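Local coordinates for Serine/threonine-protein kinase Tel1 (Chaetomium thermophilum, PDB 6SKY) that probably acts as an ATP-dependent serine/threonine kinase that senses DNA damage and switches on checkpoint signalling, phosphorylating targets at [ST]-Q motifs, at residues T2740-T2745 against G2773-I2778; S2665-L2670 against N2765-H2770; L2644-Y2649 against A2747-L2752. One frame throughout, in Å; residues are numbered along the deposited sequence.

How the contacts relate
Along the chain, 2644-2649 is the first segment, in the linker before strand 2651-2655 of the larger sheet, and it meets 2747-2752 in contact 3 after 97 intervening residues. Next comes 2665-2670, which pairs with 2765-2770 in contact 2, closing a loop of 94 residues. Helix 2732-2755 then supplies 2740-2745 to contact 1, whose 27-residue loop ends at 2773-2778. Every pair of contacts crosses and none nests. Contacts 1 and 3 use successive parts of one helix; contacts 1 and 2 share the three-stranded sheet and both touch the nucleotide. R2647 of contact 3 forms a salt bridge to D2769 of contact 2.

Contact 1 of 3, residues T2740-T2745 against G2773-I2778; sequences TNYTRT and GEVVHI. With AGS (phosphothiophosphoric acid-adenylate ester), chain C.
The carbonyl oxygen of N2741 is held twice, and both donors belong to T2745. The backbone N of T2745 makes the usual helical bond, 3.0 Å to N2741 O, and T2745 OG1 adds a second, 2.7 Å to N2741 O, lying in the carbonyl plane on a lone pair. OG1 reaches it from the crowded position between its own backbone N and carbonyl carbon (chi1 49°). With its proton spent on the helix, the hydroxyl oxygen faces the strand as an acceptor: V2775 N reaches T2745 OG1 at 3.5 Å, a weak bond although nearly straight at 166°. The methyl of T2745, placed beside the backbone N, rests 3.5 Å from E2774 CB, the two side chains crossing at about a right angle. This is the kinase C-lobe, where helix 2732-2755 packs against the hairpin of strands 2766-2769 and 2775-2777; the hairpin runs directly into the magnesium ligand D2779, the DFG-equivalent aspartate of the family. At the turn of the hairpin, the backbones come close, with Y2742 CA and E2774 CA 4.4 Å apart, beside G2773, which has no side chain to intervene. Y2742 CB touches G2773 O at 3.2 Å, and that oxygen lies at the edge of the tyrosine ring, in its plane. With CG anti to the backbone N (chi1 169°), Y2742 brings CD2 to 3.6 Å from V2775 CG1, the two side chains crossing obliquely. Its hydroxyl goes elsewhere, to I2804 O, and F2725 meets the ring edge-to-face. N2741 ND2 bonds to T2772 O in the turn. At the far end of the strand I2778 CD1 lies against one face of the adenine, 3.4 Å from N7 of AGS.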
# COMPACT_ATOMS: atom_id res chain seq x y z
N THR A 2740 -7.63 21.01 -23.11
CA THR A 2740 -7.37 19.77 -22.39
C THR A 2740 -6.67 18.75 -23.27
O THR A 2740 -5.78 18.04 -22.80
CB THR A 2740 -8.68 19.20 -21.85
OG1 THR A 2740 -9.31 20.18 -21.04
CG2 THR A 2740 -8.41 18.00 -21.01
N ASN A 2741 -7.05 18.65 -24.54
CA ASN A 2741 -6.34 17.76 -25.46
C ASN A 2741 -4.88 18.12 -25.58
O ASN A 2741 -4.01 17.25 -25.58
CB ASN A 2741 -6.98 17.80 -26.84
CG ASN A 2741 -8.24 17.01 -26.93
OD1 ASN A 2741 -8.59 16.28 -26.01
ND2 ASN A 2741 -8.93 17.13 -28.04
N TYR A 2742 -4.59 19.41 -25.71
CA TYR A 2742 -3.20 19.87 -25.77
C TYR A 2742 -2.43 19.44 -24.53
O TYR A 2742 -1.34 18.87 -24.63
CB TYR A 2742 -3.18 21.38 -25.93
CG TYR A 2742 -1.85 22.03 -25.75
CD1 TYR A 2742 -1.49 22.58 -24.54
CD2 TYR A 2742 -0.95 22.12 -26.78
CE1 TYR A 2742 -0.30 23.16 -24.36
CE2 TYR A 2742 0.24 22.72 -26.61
CZ TYR A 2742 0.57 23.24 -25.40
OH TYR A 2742 1.77 23.84 -25.21
N THR A 2743 -2.98 19.71 -23.34
CA THR A 2743 -2.25 19.39 -22.12
C THR A 2743 -2.03 17.89 -21.97
O THR A 2743 -0.94 17.45 -21.57
CB THR A 2743 -3.00 19.93 -20.91
OG1 THR A 2743 -3.39 21.28 -21.15
CG2 THR A 2743 -2.13 19.91 -19.71
N ARG A 2744 -3.03 17.08 -22.31
CA ARG A 2744 -2.89 15.64 -22.15
C ARG A 2744 -1.89 15.05 -23.13
O ARG A 2744 -1.08 14.19 -22.75
CB ARG A 2744 -4.23 14.97 -22.33
CG ARG A 2744 -5.12 15.03 -21.15
CD ARG A 2744 -6.45 14.47 -21.51
NE ARG A 2744 -7.36 14.46 -20.38
CZ ARG A 2744 -8.62 14.08 -20.47
NH1 ARG A 2744 -9.39 14.08 -19.40
NH2 ARG A 2744 -9.11 13.69 -21.63
N THR A 2745 -1.94 15.44 -24.40
CA THR A 2745 -0.97 14.90 -25.35
C THR A 2745 0.44 15.37 -25.04
O THR A 2745 1.39 14.60 -25.22
CB THR A 2745 -1.37 15.25 -26.77
OG1 THR A 2745 -1.66 16.64 -26.85
CG2 THR A 2745 -2.59 14.50 -27.15
N GLY A 2773 -6.52 20.26 -31.30
CA GLY A 2773 -5.78 20.87 -30.24
C GLY A 2773 -4.55 20.12 -29.78
O GLY A 2773 -3.79 20.66 -28.99
N GLU A 2774 -4.33 18.91 -30.26
CA GLU A 2774 -3.23 18.11 -29.76
C GLU A 2774 -1.95 18.35 -30.54
O GLU A 2774 -1.96 18.88 -31.64
CB GLU A 2774 -3.59 16.64 -29.79
CG GLU A 2774 -4.38 16.22 -30.96
CD GLU A 2774 -5.27 15.07 -30.61
OE1 GLU A 2774 -5.46 14.82 -29.41
OE2 GLU A 2774 -5.79 14.41 -31.53
N VAL A 2775 -0.84 17.95 -29.94
CA VAL A 2775 0.49 18.13 -30.51
C VAL A 2775 0.92 16.83 -31.16
O VAL A 2775 0.55 15.73 -30.74
CB VAL A 2775 1.51 18.57 -29.45
CG1 VAL A 2775 0.98 19.74 -28.70
CG2 VAL A 2775 1.81 17.46 -28.50
N VAL A 2776 1.71 16.95 -32.22
CA VAL A 2776 2.28 15.83 -32.94
C VAL A 2776 3.78 16.00 -32.93
O VAL A 2776 4.29 17.07 -33.26
CB VAL A 2776 1.74 15.73 -34.38
CG1 VAL A 2776 2.05 14.37 -34.98
CG2 VAL A 2776 0.26 16.00 -34.42
N HIS A 2777 4.50 14.96 -32.54
CA HIS A 2777 5.95 14.97 -32.56
C HIS A 2777 6.43 14.14 -33.73
O HIS A 2777 6.02 12.99 -33.90
CB HIS A 2777 6.51 14.46 -31.24
CG HIS A 2777 6.47 15.47 -30.14
ND1 HIS A 2777 7.61 15.98 -29.56
CD2 HIS A 2777 5.43 16.07 -29.53
CE1 HIS A 2777 7.27 16.85 -28.63
NE2 HIS A 2777 5.96 16.93 -28.59
N ILE A 2778 7.29 14.73 -34.55
CA ILE A 2778 7.83 14.09 -35.73
C ILE A 2778 9.34 14.05 -35.57
O ILE A 2778 9.89 14.60 -34.62
CB ILE A 2778 7.43 14.83 -37.02
CG1 ILE A 2778 7.96 16.25 -37.00
CG2 ILE A 2778 5.94 14.90 -37.13
CD1 ILE A 2778 7.54 17.05 -38.14
PG AGS C . 15.92 21.85 -40.18
S1G AGS C . 15.69 22.67 -38.43
O2G AGS C . 15.97 20.30 -40.05
O3G AGS C . 17.25 22.34 -40.82
PB AGS C . 13.35 21.55 -40.93
O1B AGS C . 13.17 21.12 -39.53
O2B AGS C . 12.35 22.59 -41.43
O3B AGS C . 14.75 22.22 -41.13
PA AGS C . 12.15 20.25 -43.02
O1A AGS C . 12.72 20.71 -44.29
O2A AGS C . 11.61 18.82 -43.05
O3A AGS C . 13.22 20.29 -41.87
O5' AGS C . 11.03 21.26 -42.63
C5' AGS C . 9.88 21.37 -43.47
C4' AGS C . 8.79 22.13 -42.75
O4' AGS C . 7.60 21.33 -42.72
C3' AGS C . 9.09 22.49 -41.31
O3' AGS C . 8.45 23.70 -40.94
C2' AGS C . 8.53 21.29 -40.54
O2' AGS C . 8.07 21.68 -39.25
C1' AGS C . 7.35 20.86 -41.41
N9 AGS C . 7.17 19.42 -41.46
C8 AGS C . 8.15 18.47 -41.51
N7 AGS C . 7.71 17.24 -41.56
C5 AGS C . 6.33 17.40 -41.55
C6 AGS C . 5.28 16.47 -41.59
N6 AGS C . 5.45 15.15 -41.65
N1 AGS C . 4.02 16.95 -41.57
C2 AGS C . 3.84 18.27 -41.52
N3 AGS C . 4.75 19.24 -41.48
C4 AGS C . 5.99 18.73 -41.50

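Contact 2 of 3, residues S2665-L2670 against N2765-H2770. With AGS (phosphothiophosphoric acid-adenylate ester), chain C.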
# COMPACT_ATOMS: atom_id res chain seq x y z
N SER A 2665 -2.13 16.31 -41.58
CA SER A 2665 -3.13 16.99 -42.39
C SER A 2665 -3.27 18.48 -42.13
O SER A 2665 -2.90 19.29 -42.99
CB SER A 2665 -4.49 16.33 -42.19
OG SER A 2665 -4.41 14.93 -42.33
N ASN A 2666 -3.76 18.87 -40.97
CA ASN A 2666 -4.14 20.27 -40.73
C ASN A 2666 -3.47 20.78 -39.47
O ASN A 2666 -4.11 21.27 -38.55
CB ASN A 2666 -5.65 20.46 -40.70
CG ASN A 2666 -6.36 19.35 -39.99
OD1 ASN A 2666 -5.99 18.98 -38.89
ND2 ASN A 2666 -7.39 18.82 -40.63
N THR A 2667 -2.16 20.63 -39.42
CA THR A 2667 -1.33 21.12 -38.35
C THR A 2667 -0.61 22.38 -38.78
O THR A 2667 -0.74 22.86 -39.90
CB THR A 2667 -0.33 20.05 -37.93
OG1 THR A 2667 0.47 19.71 -39.07
CG2 THR A 2667 -1.03 18.81 -37.45
N ILE A 2668 0.16 22.94 -37.85
CA ILE A 2668 1.05 24.05 -38.12
C ILE A 2668 2.27 23.88 -37.22
O ILE A 2668 2.11 23.51 -36.06
CB ILE A 2668 0.36 25.41 -37.90
CG1 ILE A 2668 1.31 26.56 -38.20
CG2 ILE A 2668 -0.18 25.54 -36.50
CD1 ILE A 2668 0.71 27.90 -37.96
N PRO A 2669 3.49 24.08 -37.69
CA PRO A 2669 4.64 23.93 -36.81
C PRO A 2669 4.59 24.92 -35.67
O PRO A 2669 4.09 26.03 -35.81
CB PRO A 2669 5.83 24.18 -37.73
CG PRO A 2669 5.33 23.81 -39.04
CD PRO A 2669 3.91 24.23 -39.09
N LEU A 2670 5.09 24.50 -34.51
CA LEU A 2670 5.01 25.34 -33.33
C LEU A 2670 5.79 26.63 -33.52
O LEU A 2670 5.36 27.69 -33.05
CB LEU A 2670 5.54 24.56 -32.13
CG LEU A 2670 5.69 25.27 -30.79
CD1 LEU A 2670 4.37 25.42 -30.12
CD2 LEU A 2670 6.65 24.49 -29.93
N ASN A 2765 10.02 20.33 -34.93
CA ASN A 2765 9.65 18.93 -34.81
C ASN A 2765 8.34 18.74 -34.08
O ASN A 2765 7.94 17.60 -33.86
CB ASN A 2765 10.75 18.17 -34.07
CG ASN A 2765 11.93 17.88 -34.94
OD1 ASN A 2765 11.82 17.80 -36.15
ND2 ASN A 2765 13.08 17.73 -34.32
N ILE A 2766 7.68 19.82 -33.69
CA ILE A 2766 6.45 19.77 -32.92
C ILE A 2766 5.39 20.51 -33.71
O ILE A 2766 5.58 21.68 -34.06
CB ILE A 2766 6.63 20.40 -31.53
CG1 ILE A 2766 7.80 19.74 -30.81
CG2 ILE A 2766 5.38 20.28 -30.71
CD1 ILE A 2766 8.21 20.42 -29.56
N LEU A 2767 4.29 19.84 -34.01
CA LEU A 2767 3.20 20.38 -34.80
C LEU A 2767 1.97 20.54 -33.93
O LEU A 2767 1.70 19.70 -33.08
CB LEU A 2767 2.88 19.46 -35.98
CG LEU A 2767 4.03 18.93 -36.82
CD1 LEU A 2767 3.52 17.91 -37.77
CD2 LEU A 2767 4.69 20.04 -37.56
N LEU A 2768 1.23 21.61 -34.15
CA LEU A 2768 -0.01 21.89 -33.44
C LEU A 2768 -1.17 21.58 -34.37
O LEU A 2768 -1.29 22.20 -35.42
CB LEU A 2768 -0.06 23.34 -33.00
CG LEU A 2768 1.08 23.83 -32.14
CD1 LEU A 2768 1.07 25.33 -32.10
CD2 LEU A 2768 0.91 23.26 -30.77
N ASP A 2769 -2.02 20.65 -33.97
CA ASP A 2769 -3.21 20.30 -34.73
C ASP A 2769 -4.31 21.29 -34.38
O ASP A 2769 -4.84 21.26 -33.27
CB ASP A 2769 -3.62 18.87 -34.40
CG ASP A 2769 -4.76 18.38 -35.24
OD1 ASP A 2769 -5.10 19.03 -36.24
OD2 ASP A 2769 -5.34 17.33 -34.91
N HIS A 2770 -4.65 22.17 -35.31
CA HIS A 2770 -5.65 23.19 -35.02
C HIS A 2770 -7.06 22.75 -35.37
O HIS A 2770 -7.91 23.60 -35.62
CB HIS A 2770 -5.30 24.50 -35.72
CG HIS A 2770 -5.23 24.41 -37.21
ND1 HIS A 2770 -4.15 24.89 -37.93
CD2 HIS A 2770 -6.11 23.94 -38.13
CE1 HIS A 2770 -4.37 24.69 -39.22
NE2 HIS A 2770 -5.54 24.11 -39.36
PG AGS C . 15.92 21.85 -40.18
S1G AGS C . 15.69 22.67 -38.43
O2G AGS C . 15.97 20.30 -40.05
O3G AGS C . 17.25 22.34 -40.82
PB AGS C . 13.35 21.55 -40.93
O1B AGS C . 13.17 21.12 -39.53
O2B AGS C . 12.35 22.59 -41.43
O3B AGS C . 14.75 22.22 -41.13
PA AGS C . 12.15 20.25 -43.02
O1A AGS C . 12.72 20.71 -44.29
O2A AGS C . 11.61 18.82 -43.05
O3A AGS C . 13.22 20.29 -41.87
O5' AGS C . 11.03 21.26 -42.63
C5' AGS C . 9.88 21.37 -43.47
C4' AGS C . 8.79 22.13 -42.75
O4' AGS C . 7.60 21.33 -42.72
C3' AGS C . 9.09 22.49 -41.31
O3' AGS C . 8.45 23.70 -40.94
C2' AGS C . 8.53 21.29 -40.54
O2' AGS C . 8.07 21.68 -39.25
C1' AGS C . 7.35 20.86 -41.41
N9 AGS C . 7.17 19.42 -41.46
C8 AGS C . 8.15 18.47 -41.51
N7 AGS C . 7.71 17.24 -41.56
C5 AGS C . 6.33 17.40 -41.55
C6 AGS C . 5.28 16.47 -41.59
N6 AGS C . 5.45 15.15 -41.65
N1 AGS C . 4.02 16.95 -41.57
C2 AGS C . 3.84 18.27 -41.52
N3 AGS C . 4.75 19.24 -41.48
C4 AGS C . 5.99 18.73 -41.50
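Strand 2667-2669 follows the inter-lobe hinge, whose E2662 O and V2664 N hydrogen-bond to AGS, and joins strand 2766-2769, just beyond the catalytic loop, as an antiparallel ladder beneath the nucleotide. I2668 and L2768 form the hydrogen-bonded pair. L2768 N points almost straight at I2668 O (2.8 Å, 178°), whereas I2668 N reaches L2768 O at 2.9 Å from above the carbonyl plane, at a more bent 139°. A third bond, L2670 N to I2766 O at 2.9 Å, extends the register past P2669, the N-cap residue of helix 2670-2681. T2667 and P2669, the non-hydrogen-bonded positions opposite D2769 and L2767, turn to the nucleotide side. There L2767 CD1 sits over one face of the adenine, 3.8 Å from C2 of AGS, and P2669 CG approaches the ribose at O2' (3.5 Å). On the other face lie I2668, whose CG2 nears L2768 CB in an oblique crossing, and L2768; L2670, just past the strand, brings CD1 to 3.8 Å from L2768 CD1. Just before strand 2667-2669 begins and just after 2766-2769 ends, N2666 O stands 3.2 Å above the centre of the H2770 ring; H2770 N gives this oxygen a weak bond. N2765, at the head of a segment that also holds D2769, whose OD2 is held by R2647, is a ligand of the bound magnesium. Strand 2766-2769 is central in the three-stranded sheet, flanked by 2775-2777 on its other edge, and F2724 of helix 2722-2726 packs on I2668, L2768 and H2770.

Contact 3 of 3, residues L2644-Y2649 against A2747-L2752; sequences LGIRTY and AAISML
Neither flat side chain of 2644-2649 meets the helix: the Y2649 ring turns to I2661 and E2662 of strand 2658-2662 and touches AGS, its OH accepting from D2779 N, while the R2647 guanidinium is taken up by the carboxylate of D2769, on the hairpin beyond the catalytic loop. What faces 2747-2752 is backbone and aliphatic carbon. A2748 CB sits beside the fully extended G2645, 3.8 Å from G2645 O. L2644 CD2 comes to 4.2 Å from the same methyl, A2748 CB. I2646 carries the rest through one branch: CG2, anti to the carbonyl carbon, is directed at the helix, 3.8 Å from I2749 CD1 and 4.0 Å from L2752 CD1. Both neighbours cross I2646 at about a right angle and touch it with terminal methyls. No hydrogen bond spans the two segments, so the contact is wholly van der Waals, a linker laid on the helix of the kinase C-lobe that precedes the catalytic loop. I2646 is also packed by F2626 and S2630 of helix 2616-2632, while helix 2816-2828 touches L2644 through T2824 and A2747 through F2817 and C2820.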
# COMPACT_ATOMS: atom_id res chain seq x y z
N LEU A 2644 -4.88 8.70 -23.12
CA LEU A 2644 -3.49 9.12 -23.18
C LEU A 2644 -2.76 8.27 -24.19
O LEU A 2644 -2.77 7.04 -24.11
CB LEU A 2644 -2.84 9.03 -21.81
CG LEU A 2644 -3.25 10.08 -20.78
CD1 LEU A 2644 -2.71 9.74 -19.44
CD2 LEU A 2644 -2.75 11.41 -21.20
N GLY A 2645 -2.13 8.93 -25.15
CA GLY A 2645 -1.40 8.25 -26.20
C GLY A 2645 -0.74 9.30 -27.06
O GLY A 2645 -0.82 10.50 -26.78
N ILE A 2646 -0.09 8.84 -28.12
CA ILE A 2646 0.59 9.75 -29.02
C ILE A 2646 -0.06 9.66 -30.39
O ILE A 2646 -0.73 8.69 -30.73
CB ILE A 2646 2.10 9.48 -29.11
CG1 ILE A 2646 2.38 8.24 -29.94
CG2 ILE A 2646 2.70 9.33 -27.74
CD1 ILE A 2646 3.76 8.20 -30.48
N ARG A 2647 0.13 10.72 -31.16
CA ARG A 2647 -0.31 10.77 -32.54
C ARG A 2647 0.81 10.26 -33.43
O ARG A 2647 1.96 10.67 -33.28
CB ARG A 2647 -0.69 12.20 -32.93
CG ARG A 2647 -1.98 12.69 -32.31
CD ARG A 2647 -3.16 12.28 -33.16
NE ARG A 2647 -2.97 12.68 -34.54
CZ ARG A 2647 -3.32 13.86 -35.04
NH1 ARG A 2647 -3.09 14.13 -36.31
NH2 ARG A 2647 -3.89 14.76 -34.27
N THR A 2648 0.47 9.39 -34.36
CA THR A 2648 1.46 8.77 -35.23
C THR A 2648 1.41 9.37 -36.63
O THR A 2648 0.44 10.02 -37.02
CB THR A 2648 1.21 7.26 -35.31
OG1 THR A 2648 -0.16 7.02 -35.65
CG2 THR A 2648 1.50 6.60 -33.99
N TYR A 2649 2.49 9.18 -37.37
CA TYR A 2649 2.51 9.46 -38.79
C TYR A 2649 3.24 8.31 -39.46
O TYR A 2649 3.57 7.31 -38.82
CB TYR A 2649 3.12 10.85 -39.08
CG TYR A 2649 4.60 11.02 -38.86
CD1 TYR A 2649 5.39 11.56 -39.85
CD2 TYR A 2649 5.19 10.69 -37.67
CE1 TYR A 2649 6.72 11.74 -39.66
CE2 TYR A 2649 6.53 10.86 -37.48
CZ TYR A 2649 7.29 11.39 -38.48
OH TYR A 2649 8.64 11.57 -38.31
N ALA A 2747 1.59 15.93 -21.98
CA ALA A 2747 2.02 15.13 -20.85
C ALA A 2747 2.44 13.73 -21.27
O ALA A 2747 3.48 13.22 -20.83
CB ALA A 2747 0.90 15.05 -19.82
N ALA A 2748 1.64 13.09 -22.13
CA ALA A 2748 1.97 11.74 -22.56
C ALA A 2748 3.28 11.71 -23.33
O ALA A 2748 4.13 10.84 -23.08
CB ALA A 2748 0.84 11.17 -23.40
N ILE A 2749 3.48 12.64 -24.26
CA ILE A 2749 4.72 12.60 -25.02
C ILE A 2749 5.90 13.01 -24.17
O ILE A 2749 7.01 12.55 -24.40
CB ILE A 2749 4.61 13.45 -26.29
CG1 ILE A 2749 5.71 13.05 -27.28
CG2 ILE A 2749 4.75 14.91 -25.97
CD1 ILE A 2749 5.70 11.62 -27.66
N SER A 2750 5.69 13.83 -23.15
CA SER A 2750 6.80 14.20 -22.27
C SER A 2750 7.29 13.01 -21.47
O SER A 2750 8.49 12.75 -21.41
CB SER A 2750 6.36 15.33 -21.35
OG SER A 2750 6.14 16.52 -22.09
N MET A 2751 6.37 12.26 -20.86
CA MET A 2751 6.80 11.08 -20.11
C MET A 2751 7.40 10.02 -21.03
O MET A 2751 8.44 9.45 -20.73
CB MET A 2751 5.63 10.49 -19.33
CG MET A 2751 5.34 11.21 -18.04
SD MET A 2751 6.79 11.45 -17.02
CE MET A 2751 7.07 13.19 -17.21
N LEU A 2752 6.74 9.76 -22.16
CA LEU A 2752 7.22 8.71 -23.05
C LEU A 2752 8.57 9.06 -23.66
O LEU A 2752 9.40 8.17 -23.87
CB LEU A 2752 6.19 8.48 -24.15
CG LEU A 2752 5.72 7.05 -24.31
CD1 LEU A 2752 4.31 7.05 -24.81
CD2 LEU A 2752 6.62 6.36 -25.28